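Local coordinates for protein 3-deoxy-manno-octulosonate cytidylyltransferase (PDB 1H7E) that catalyses the transfer of CMP from CTP to the eight-carbon sugar KDO, activating it, probably for incorporation into the lipopolysaccharide of Gram-negative bacteria, at residues A[191-194]-A[195-199]; A[201-204]-A[205-208]; A[178-181]-A[182-186]. One frame throughout, in Å; residues are numbered along the deposited sequence.

Contact 1. Residues A[191-194]-A[195-199]; sequences ESMP and EQAES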
ATOM      1  N   GLU A 191      -9.990 -14.465  -3.960  1.00 17.29           N
ATOM      2  CA  GLU A 191     -10.192 -13.049  -4.272  1.00 21.55           C
ATOM      3  C   GLU A 191     -10.106 -12.297  -2.915  1.00 19.64           C
ATOM      4  O   GLU A 191     -10.470 -12.837  -1.874  1.00 18.87           O
ATOM      5  CB  GLU A 191     -11.580 -12.829  -4.874  1.00 27.42           C
ATOM      6  CG  GLU A 191     -11.784 -13.484  -6.215  1.00 37.74           C
ATOM      7  CD  GLU A 191     -13.126 -13.140  -6.821  1.00 44.92           C
ATOM      8  OE1 GLU A 191     -13.516 -11.950  -6.794  1.00 48.76           O
ATOM      9  OE2 GLU A 191     -13.791 -14.065  -7.328  1.00 50.72           O
ATOM     10  N   SER A 192      -9.564 -11.089  -2.922  1.00 16.36           N
ATOM     11  CA  SER A 192      -9.438 -10.332  -1.686  1.00 13.74           C
ATOM     12  C   SER A 192     -10.465  -9.211  -1.657  1.00 11.07           C
ATOM     13  O   SER A 192     -11.006  -8.817  -2.702  1.00  9.04           O
ATOM     14  CB  SER A 192      -8.032  -9.747  -1.559  1.00 10.18           C
ATOM     15  OG  SER A 192      -7.800  -8.703  -2.499  1.00 13.85           O
ATOM     16  N   MET A 193     -10.726  -8.688  -0.458  1.00 10.08           N
ATOM     17  CA  MET A 193     -11.664  -7.593  -0.313  1.00 11.10           C
ATOM     18  C   MET A 193     -11.164  -6.336  -1.084  1.00  8.70           C
ATOM     19  O   MET A 193     -11.920  -5.729  -1.826  1.00  9.84           O
ATOM     20  CB  MET A 193     -11.925  -7.327   1.183  1.00 10.63           C
ATOM     21  CG  MET A 193     -12.875  -6.153   1.483  1.00 11.22           C
ATOM     22  SD  MET A 193     -12.059  -4.549   1.368  1.00 11.71           S
ATOM     23  CE  MET A 193     -11.076  -4.677   2.786  1.00 10.93           C
ATOM     24  N   PRO A 194      -9.880  -5.941  -0.935  1.00  8.72           N
ATOM     25  CA  PRO A 194      -9.457  -4.751  -1.695  1.00  7.56           C
ATOM     26  C   PRO A 194      -9.578  -4.950  -3.218  1.00  8.75           C
ATOM     27  O   PRO A 194      -9.964  -4.036  -3.953  1.00  6.30           O
ATOM     28  CB  PRO A 194      -8.014  -4.526  -1.213  1.00  6.12           C
ATOM     29  CG  PRO A 194      -8.073  -4.990   0.203  1.00  6.09           C
ATOM     30  CD  PRO A 194      -8.869  -6.308   0.068  1.00  6.26           C
ATOM     31  N   GLU A 195      -9.282  -6.156  -3.695  1.00  8.75           N
ATOM     32  CA  GLU A 195      -9.433  -6.454  -5.123  1.00  8.72           C
ATOM     33  C   GLU A 195     -10.890  -6.229  -5.581  1.00  7.87           C
ATOM     34  O   GLU A 195     -11.129  -5.619  -6.605  1.00 10.44           O
ATOM     35  CB  GLU A 195      -9.067  -7.927  -5.398  1.00 10.66           C
ATOM     36  CG  GLU A 195      -9.423  -8.344  -6.843  1.00 13.27           C
ATOM     37  CD  GLU A 195      -9.314  -9.832  -7.106  1.00 14.94           C
ATOM     38  OE1 GLU A 195      -8.931 -10.610  -6.195  1.00 12.11           O
ATOM     39  OE2 GLU A 195      -9.620 -10.205  -8.259  1.00 18.95           O
ATOM     40  N   GLN A 196     -11.850  -6.778  -4.837  1.00  9.66           N
ATOM     41  CA  GLN A 196     -13.273  -6.659  -5.164  1.00 10.95           C
ATOM     42  C   GLN A 196     -13.803  -5.241  -5.063  1.00 12.61           C
ATOM     43  O   GLN A 196     -14.620  -4.823  -5.876  1.00 12.04           O
ATOM     44  CB  GLN A 196     -14.091  -7.548  -4.248  1.00 13.08           C
ATOM     45  CG  GLN A 196     -13.766  -9.016  -4.415  1.00 24.91           C
ATOM     46  CD  GLN A 196     -14.537  -9.886  -3.442  1.00 32.01           C
ATOM     47  OE1 GLN A 196     -14.643  -9.582  -2.242  1.00 35.85           O
ATOM     48  NE2 GLN A 196     -15.078 -10.978  -3.953  1.00 37.79           N
ATOM     49  N   ALA A 197     -13.380  -4.531  -4.023  1.00 11.53           N
ATOM     50  CA  ALA A 197     -13.789  -3.145  -3.819  1.00  7.47           C
ATOM     51  C   ALA A 197     -13.253  -2.225  -4.929  1.00  8.00           C
ATOM     52  O   ALA A 197     -13.998  -1.458  -5.527  1.00  9.93           O
ATOM     53  CB  ALA A 197     -13.304  -2.678  -2.403  1.00  7.48           C
ATOM     54  N   GLU A 198     -11.962  -2.337  -5.240  1.00  9.74           N
ATOM     55  CA  GLU A 198     -11.318  -1.484  -6.251  1.00  8.82           C
ATOM     56  C   GLU A 198     -11.472  -1.972  -7.682  1.00 11.33           C
ATOM     57  O   GLU A 198     -11.314  -1.196  -8.633  1.00 12.25           O
ATOM     58  CB  GLU A 198      -9.813  -1.393  -5.962  1.00 11.70           C
ATOM     59  CG  GLU A 198      -9.423  -0.805  -4.596  1.00 11.69           C
ATOM     60  CD  GLU A 198      -8.670   0.502  -4.723  1.00  9.94           C
ATOM     61  OE1 GLU A 198      -8.629   1.063  -5.837  1.00  8.42           O
ATOM     62  OE2 GLU A 198      -8.133   0.972  -3.710  1.00  9.55           O
ATOM     63  N   SER A 199     -11.727  -3.272  -7.824  1.00 11.41           N
ATOM     64  CA  SER A 199     -11.827  -3.915  -9.135  1.00 13.14           C
ATOM     65  C   SER A 199     -10.428  -3.832  -9.782  1.00 11.31           C
ATOM     66  O   SER A 199     -10.252  -3.300 -10.877  1.00 13.41           O
ATOM     67  CB  SER A 199     -12.903  -3.228  -9.994  1.00 16.88           C
ATOM     68  OG  SER A 199     -13.321  -4.071 -11.049  1.00 24.24           O
TER
HETATM   69  O   HOH W   1     -12.345  -9.879  -8.254  1.00 43.98           O

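Contact 2. Residues A[201-204]-A[205-208]; sequences EQLR and LMNA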
ATOM      1  N   GLU A 201      -7.339  -6.506 -10.267  1.00 11.46           N
ATOM      2  CA  GLU A 201      -6.898  -7.880 -10.124  1.00 14.58           C
ATOM      3  C   GLU A 201      -5.546  -8.074  -9.473  1.00 10.13           C
ATOM      4  O   GLU A 201      -5.350  -9.050  -8.742  1.00 11.75           O
ATOM      5  CB  GLU A 201      -6.910  -8.584 -11.478  1.00 20.17           C
ATOM      6  CG  GLU A 201      -7.139 -10.078 -11.315  1.00 35.91           C
ATOM      7  CD  GLU A 201      -6.963 -10.886 -12.599  1.00 44.06           C
ATOM      8  OE1 GLU A 201      -6.920 -10.299 -13.709  1.00 47.80           O
ATOM      9  OE2 GLU A 201      -6.876 -12.134 -12.482  1.00 47.84           O
ATOM     10  N   GLN A 202      -4.624  -7.140  -9.690  1.00 11.22           N
ATOM     11  CA  GLN A 202      -3.291  -7.266  -9.104  1.00  9.37           C
ATOM     12  C   GLN A 202      -3.286  -7.291  -7.562  1.00 10.56           C
ATOM     13  O   GLN A 202      -2.345  -7.788  -6.948  1.00  8.50           O
ATOM     14  CB  GLN A 202      -2.334  -6.191  -9.648  1.00 12.90           C
ATOM     15  CG  GLN A 202      -2.696  -4.726  -9.314  1.00 11.03           C
ATOM     16  CD  GLN A 202      -3.622  -4.097 -10.330  1.00 13.46           C
ATOM     17  OE1 GLN A 202      -4.610  -4.687 -10.733  1.00 15.94           O
ATOM     18  NE2 GLN A 202      -3.309  -2.873 -10.741  1.00 12.67           N
ATOM     19  N   LEU A 203      -4.350  -6.790  -6.938  1.00 10.06           N
ATOM     20  CA  LEU A 203      -4.423  -6.792  -5.485  1.00  8.58           C
ATOM     21  C   LEU A 203      -4.607  -8.203  -4.972  1.00  9.40           C
ATOM     22  O   LEU A 203      -4.364  -8.452  -3.798  1.00  8.81           O
ATOM     23  CB  LEU A 203      -5.532  -5.853  -4.972  1.00  9.21           C
ATOM     24  CG  LEU A 203      -5.263  -4.363  -5.250  1.00 10.94           C
ATOM     25  CD1 LEU A 203      -6.434  -3.483  -4.753  1.00  8.01           C
ATOM     26  CD2 LEU A 203      -3.942  -3.952  -4.583  1.00  6.75           C
ATOM     27  N   ARG A 204      -5.020  -9.139  -5.838  1.00 10.13           N
ATOM     28  CA  ARG A 204      -5.166 -10.528  -5.381  1.00 10.59           C
ATOM     29  C   ARG A 204      -3.787 -11.063  -4.987  1.00  9.26           C
ATOM     30  O   ARG A 204      -3.645 -11.799  -3.999  1.00 10.41           O
ATOM     31  CB  ARG A 204      -5.751 -11.450  -6.459  1.00 10.92           C
ATOM     32  CG  ARG A 204      -6.040 -12.851  -5.916  1.00 13.40           C
ATOM     33  CD  ARG A 204      -6.749 -13.737  -6.926  1.00 10.88           C
ATOM     34  NE  ARG A 204      -7.882 -13.045  -7.539  1.00 12.38           N
ATOM     35  CZ  ARG A 204      -8.604 -13.531  -8.541  1.00 18.58           C
ATOM     36  NH1 ARG A 204      -8.321 -14.728  -9.038  1.00 16.61           N
ATOM     37  NH2 ARG A 204      -9.545 -12.788  -9.106  1.00 15.94           N
ATOM     38  N   LEU A 205      -2.770 -10.673  -5.747  1.00  8.28           N
ATOM     39  CA  LEU A 205      -1.397 -11.110  -5.480  1.00  9.77           C
ATOM     40  C   LEU A 205      -0.870 -10.528  -4.162  1.00 12.66           C
ATOM     41  O   LEU A 205      -0.230 -11.229  -3.361  1.00  9.66           O
ATOM     42  CB  LEU A 205      -0.480 -10.678  -6.626  1.00 10.08           C
ATOM     43  CG  LEU A 205      -0.782 -11.338  -7.980  1.00 13.01           C
ATOM     44  CD1 LEU A 205       0.026 -10.629  -9.066  1.00 11.73           C
ATOM     45  CD2 LEU A 205      -0.450 -12.821  -7.941  1.00 14.33           C
ATOM     46  N   MET A 206      -1.130  -9.238  -3.956  1.00 10.93           N
ATOM     47  CA  MET A 206      -0.685  -8.555  -2.756  1.00 10.81           C
ATOM     48  C   MET A 206      -1.334  -9.117  -1.508  1.00  8.84           C
ATOM     49  O   MET A 206      -0.697  -9.201  -0.458  1.00  9.12           O
ATOM     50  CB  MET A 206      -0.926  -7.061  -2.895  1.00 10.50           C
ATOM     51  CG  MET A 206      -0.152  -6.494  -4.055  1.00 14.77           C
ATOM     52  SD  MET A 206      -0.181  -4.729  -3.997  1.00 23.73           S
ATOM     53  CE  MET A 206       1.227  -4.472  -2.886  1.00 16.08           C
ATOM     54  N   ASN A 207      -2.584  -9.561  -1.633  1.00  9.88           N
ATOM     55  CA  ASN A 207      -3.293 -10.155  -0.500  1.00  9.81           C
ATOM     56  C   ASN A 207      -2.552 -11.385   0.025  1.00  9.67           C
ATOM     57  O   ASN A 207      -2.512 -11.648   1.233  1.00 12.11           O
ATOM     58  CB  ASN A 207      -4.706 -10.576  -0.914  1.00  7.96           C
ATOM     59  CG  ASN A 207      -5.535 -11.049   0.270  1.00 14.41           C
ATOM     60  OD1 ASN A 207      -5.643 -10.347   1.277  1.00 13.70           O
ATOM     61  ND2 ASN A 207      -6.068 -12.268   0.181  1.00 12.84           N
ATOM     62  N   ALA A 208      -1.986 -12.143  -0.909  1.00 12.96           N
ATOM     63  CA  ALA A 208      -1.263 -13.377  -0.602  1.00 15.01           C
ATOM     64  C   ALA A 208       0.213 -13.157  -0.259  1.00 14.96           C
ATOM     65  O   ALA A 208       0.957 -14.115  -0.085  1.00 15.74           O
ATOM     66  CB  ALA A 208      -1.395 -14.347  -1.778  1.00 15.52           C
TER
HETATM   67  O   HOH W   2      -5.429 -13.596  -2.450  1.00 14.82           O

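Contact 3. Residues A[178-181]-A[182-186]; sequences YRRD and VLQNY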
ATOM      1  N   TYR A 178       5.625 -12.398 -15.155  1.00 11.20           N
ATOM      2  CA  TYR A 178       5.371 -13.362 -14.089  1.00 11.41           C
ATOM      3  C   TYR A 178       6.312 -14.528 -14.193  1.00 14.46           C
ATOM      4  O   TYR A 178       6.558 -15.010 -15.284  1.00 15.50           O
ATOM      5  CB  TYR A 178       3.978 -13.988 -14.216  1.00 14.17           C
ATOM      6  CG  TYR A 178       2.819 -13.039 -14.157  1.00 14.90           C
ATOM      7  CD1 TYR A 178       2.210 -12.728 -12.937  1.00 15.03           C
ATOM      8  CD2 TYR A 178       2.285 -12.496 -15.317  1.00 11.96           C
ATOM      9  CE1 TYR A 178       1.095 -11.911 -12.881  1.00 15.68           C
ATOM     10  CE2 TYR A 178       1.160 -11.664 -15.264  1.00 15.87           C
ATOM     11  CZ  TYR A 178       0.577 -11.386 -14.042  1.00 16.24           C
ATOM     12  OH  TYR A 178      -0.542 -10.598 -13.979  1.00 23.04           O
ATOM     13  N   ARG A 179       6.820 -14.978 -13.054  1.00 14.43           N
ATOM     14  CA  ARG A 179       7.651 -16.174 -12.981  1.00 14.64           C
ATOM     15  C   ARG A 179       6.641 -17.338 -13.156  1.00 15.91           C
ATOM     16  O   ARG A 179       5.461 -17.227 -12.770  1.00 11.28           O
ATOM     17  CB  ARG A 179       8.282 -16.282 -11.597  1.00 18.96           C
ATOM     18  CG  ARG A 179       9.706 -16.688 -11.598  1.00 27.28           C
ATOM     19  CD  ARG A 179      10.556 -15.489 -11.343  1.00 31.55           C
ATOM     20  NE  ARG A 179      11.854 -15.611 -11.995  1.00 38.89           N
ATOM     21  CZ  ARG A 179      12.742 -14.624 -12.083  1.00 41.43           C
ATOM     22  NH1 ARG A 179      12.470 -13.428 -11.548  1.00 36.86           N
ATOM     23  NH2 ARG A 179      13.885 -14.826 -12.736  1.00 42.98           N
ATOM     24  N   ARG A 180       7.092 -18.444 -13.747  1.00 14.32           N
ATOM     25  CA  ARG A 180       6.229 -19.603 -13.977  1.00 15.30           C
ATOM     26  C   ARG A 180       5.526 -20.123 -12.710  1.00 12.73           C
ATOM     27  O   ARG A 180       4.317 -20.409 -12.727  1.00 13.24           O
ATOM     28  CB  ARG A 180       7.048 -20.732 -14.640  1.00 12.95           C
ATOM     29  CG  ARG A 180       6.230 -21.954 -15.022  1.00 18.49           C
ATOM     30  CD  ARG A 180       7.055 -22.972 -15.826  1.00 22.58           C
ATOM     31  NE  ARG A 180       6.328 -24.230 -15.988  1.00 23.57           N
ATOM     32  CZ  ARG A 180       5.464 -24.506 -16.965  1.00 25.27           C
ATOM     33  NH1 ARG A 180       5.204 -23.628 -17.918  1.00 24.50           N
ATOM     34  NH2 ARG A 180       4.789 -25.649 -16.941  1.00 27.26           N
ATOM     35  N   ASP A 181       6.263 -20.229 -11.611  1.00 15.15           N
ATOM     36  CA  ASP A 181       5.670 -20.746 -10.374  1.00 17.55           C
ATOM     37  C   ASP A 181       4.519 -19.909  -9.816  1.00 18.23           C
ATOM     38  O   ASP A 181       3.649 -20.447  -9.135  1.00 18.67           O
ATOM     39  CB  ASP A 181       6.733 -21.014  -9.302  1.00 27.10           C
ATOM     40  CG  ASP A 181       7.558 -19.787  -8.968  1.00 34.35           C
ATOM     41  OD1 ASP A 181       8.777 -19.795  -9.229  1.00 40.79           O
ATOM     42  OD2 ASP A 181       6.998 -18.816  -8.419  1.00 46.49           O
ATOM     43  N   VAL A 182       4.470 -18.615 -10.147  1.00 15.41           N
ATOM     44  CA  VAL A 182       3.370 -17.767  -9.675  1.00 14.90           C
ATOM     45  C   VAL A 182       2.086 -18.154 -10.388  1.00 15.54           C
ATOM     46  O   VAL A 182       1.029 -18.288  -9.768  1.00 15.14           O
ATOM     47  CB  VAL A 182       3.654 -16.258  -9.911  1.00 15.89           C
ATOM     48  CG1 VAL A 182       2.435 -15.421  -9.518  1.00 17.00           C
ATOM     49  CG2 VAL A 182       4.854 -15.831  -9.084  1.00 16.29           C
ATOM     50  N   LEU A 183       2.197 -18.390 -11.694  1.00 13.66           N
ATOM     51  CA  LEU A 183       1.055 -18.766 -12.504  1.00 10.62           C
ATOM     52  C   LEU A 183       0.553 -20.178 -12.175  1.00 12.74           C
ATOM     53  O   LEU A 183      -0.654 -20.420 -12.228  1.00 14.47           O
ATOM     54  CB  LEU A 183       1.394 -18.626 -13.986  1.00 16.08           C
ATOM     55  CG  LEU A 183       1.675 -17.181 -14.442  1.00 14.70           C
ATOM     56  CD1 LEU A 183       2.157 -17.192 -15.865  1.00 15.75           C
ATOM     57  CD2 LEU A 183       0.419 -16.313 -14.321  1.00 15.91           C
ATOM     58  N   GLN A 184       1.460 -21.075 -11.789  1.00 13.37           N
ATOM     59  CA  GLN A 184       1.081 -22.456 -11.425  1.00 16.99           C
ATOM     60  C   GLN A 184       0.258 -22.507 -10.143  1.00 20.26           C
ATOM     61  O   GLN A 184      -0.583 -23.394  -9.962  1.00 21.90           O
ATOM     62  CB  GLN A 184       2.312 -23.335 -11.226  1.00 16.27           C
ATOM     63  CG  GLN A 184       3.053 -23.618 -12.513  1.00 20.42           C
ATOM     64  CD  GLN A 184       4.287 -24.464 -12.314  1.00 24.45           C
ATOM     65  OE1 GLN A 184       5.204 -24.088 -11.587  1.00 26.92           O
ATOM     66  NE2 GLN A 184       4.332 -25.601 -12.990  1.00 27.24           N
ATOM     67  N   ASN A 185       0.524 -21.563  -9.245  1.00 21.20           N
ATOM     68  CA  ASN A 185      -0.177 -21.483  -7.968  1.00 24.12           C
ATOM     69  C   ASN A 185      -1.286 -20.428  -7.937  1.00 22.56           C
ATOM     70  O   ASN A 185      -1.987 -20.303  -6.937  1.00 25.43           O
ATOM     71  CB  ASN A 185       0.822 -21.173  -6.843  1.00 28.28           C
ATOM     72  CG  ASN A 185       1.866 -22.254  -6.678  1.00 32.96           C
ATOM     73  OD1 ASN A 185       1.550 -23.446  -6.702  1.00 37.15           O
ATOM     74  ND2 ASN A 185       3.123 -21.844  -6.517  1.00 36.23           N
ATOM     75  N   TYR A 186      -1.505 -19.748  -9.056  1.00 19.80           N
ATOM     76  CA  TYR A 186      -2.475 -18.671  -9.115  1.00 16.04           C
ATOM     77  C   TYR A 186      -3.922 -18.988  -8.866  1.00 20.86           C
ATOM     78  O   TYR A 186      -4.588 -18.239  -8.154  1.00 18.81           O
ATOM     79  CB  TYR A 186      -2.373 -17.896 -10.432  1.00 17.71           C
ATOM     80  CG  TYR A 186      -3.202 -16.624 -10.442  1.00 17.38           C
ATOM     81  CD1 TYR A 186      -2.738 -15.444  -9.824  1.00 18.36           C
ATOM     82  CD2 TYR A 186      -4.455 -16.596 -11.051  1.00 17.26           C
ATOM     83  CE1 TYR A 186      -3.517 -14.270  -9.822  1.00 18.95           C
ATOM     84  CE2 TYR A 186      -5.238 -15.431 -11.054  1.00 20.14           C
ATOM     85  CZ  TYR A 186      -4.763 -14.279 -10.442  1.00 20.17           C
ATOM     86  OH  TYR A 186      -5.545 -13.156 -10.488  1.00 22.72           O
TER

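Contact 1. Residues A[191-194]-A[195-199]
E191 lies over the start of helix 193-198, just ahead of the capping box that S192 and E195 form there. Its extended side chain crosses that of Q196 at about a right angle, carboxylate and amide planes 84° apart, and Q196 NE2 donates weakly to E191 OE1 at 3.4 Å. A water gives one hydrogen to E191 OE1 (2.8 Å) and, weakly, another to E195 OE2, so it bridges the two carboxylates; their mutual repulsion is probably eased by this water and by the salt bridge of E195 OE2 to R204.

S192 is the N-cap. With chi1 at 70°, OG turns back over the first helical turn, and S192 OG accepts from E195 N at 3.2 Å. The reciprocal half of the box, S192 N to E195 OE1, is weak (3.4 Å). S192 O receives Q196 N, opening the i to i+4 pattern.

M193 continues it: A197 N donates to M193 O at 2.9 Å, almost in line with the C=O bond. M193 SD lies 4.4 Å from A197 CB, and the M193 side chain also packs on K166 of the second subunit.

P194, whose ring lies against L203, presents its carbonyl to E198; E198 N donates to P194 O at 2.9 Å, and E198 CG sits 3.3 Å from P194 O.

Contact 2. Residues A[201-204]-A[205-208]
L203 and M206, three residues apart, supply the apolar side-chain contact: L203 CD2 meets M206 SD at 3.9 Å, the two side chains inclined to each other. M206 bends at its third torsion (chi3 86°), carrying its end away from 201-204, and it packs on F153 of strand 150-154. L203 also touches Y152 of that strand and E198 of helix 193-198.

Two backbone hydrogen bonds join the segments. N207 N donates to L203 O at 3.0 Å, an i to i+4 bond whose donor is tilted 28° from the carbonyl plane. L205 N reaches Q202 O at 3.2 Å in an i to i+3 link, but this bond is weak, its N-H...O angle only 132°. The side chain of L205 leans over the same carbonyl, with L205 CB 3.5 Å from Q202 O.

Helix 203-207, little more than one turn long, follows helix 193-198 across a brief loop, and this pair of short helices lies at the dimer interface. At its C-terminal end the backbone of N207 reaches the second subunit, N207 O accepting a weak bond from T146 OG1 of that chain.

One water bridges backbone and side chain across three residues, donating to R204 O at 3.0 Å and accepting from N207 ND2.

The charged ends find partners outside the helix. The R204 guanidinium is directed to E195, while E201 OE2 stands 4.2 Å above the R204 guanidinium plane, offset toward its rim; the hydrogen bond of E201 OE2 is to Y186 OH.

Contact 3. Residues A[178-181]-A[182-186]
D181 and V182, adjacent in sequence, lose the most surface to the other segment, though D181 remains exposed in the whole structure, and R180 follows. D181 CG sits between backbone N and carbonyl carbon (chi1 57°), which brings D181 OD2 back beside the next residue, 3.7 Å from V182 CG2. The carbonyl of D181 serves the far end of the turn: N185 N donates to D181 O, a weak bond of 3.3 Å, and the N185 side chain folds back over that same oxygen.

V182 is tied back by its backbone N. V182 N donates to R179 O at 3.1 Å, with the donor well above the carbonyl plane, an i to i+3 bond closing the first turn. V182 CB lies 3.5 Å from R179 O, and V182 CG1 approaches Y178 CD1 obliquely. L183 takes the ring's face: L183 CD2 stands 4.1 Å above the Y178 plane, displaced toward the rim, with the two side chains nearly perpendicular.

This is a strand-to-helix junction: strand 169-179, set between strands 91-94 and 122-129 in the mixed seven-stranded sheet, runs directly into helix 180-185. R179 holds the N-cap position, but its guanidinium turns away to the carbonyl of L120.

R180 O accepts from Q184 N (3.1 Å) in an i to i+4 bond. R180 CG is anti to the backbone N (chi1 -176°) and the chain runs extended to NE, so R180 NE comes within 3.9 Å of Q184 NE2, a packing contact with guanidinium and amide planes 57° apart. R180 NH1 itself donates to M84 O of helix 76-86.

How the contacts relate
The three contacts follow in series, 178-186, 191-199 and 201-208, from the end of strand 169-179 through three short helices. Contacts 1 and 2, centres about 8 Å apart, form one unit: the salt bridge from R204 NH2 to E195 OE2 spans 2.7 Å, and S192 CB packs 3.4 Å from N207 CG. Contact 3 joins contact 2 through Y186, whose OH lies 2.6 Å from E201 OE2, a probable hydrogen bond, and whose CE1 is 3.9 Å from L205 CD2. Contacts 1 and 3 do not touch; their nearest atoms are about 6 Å apart. Contacts 1 and 2 reach the second subunit of the homodimer, whereas no other protein chain touches contact 3.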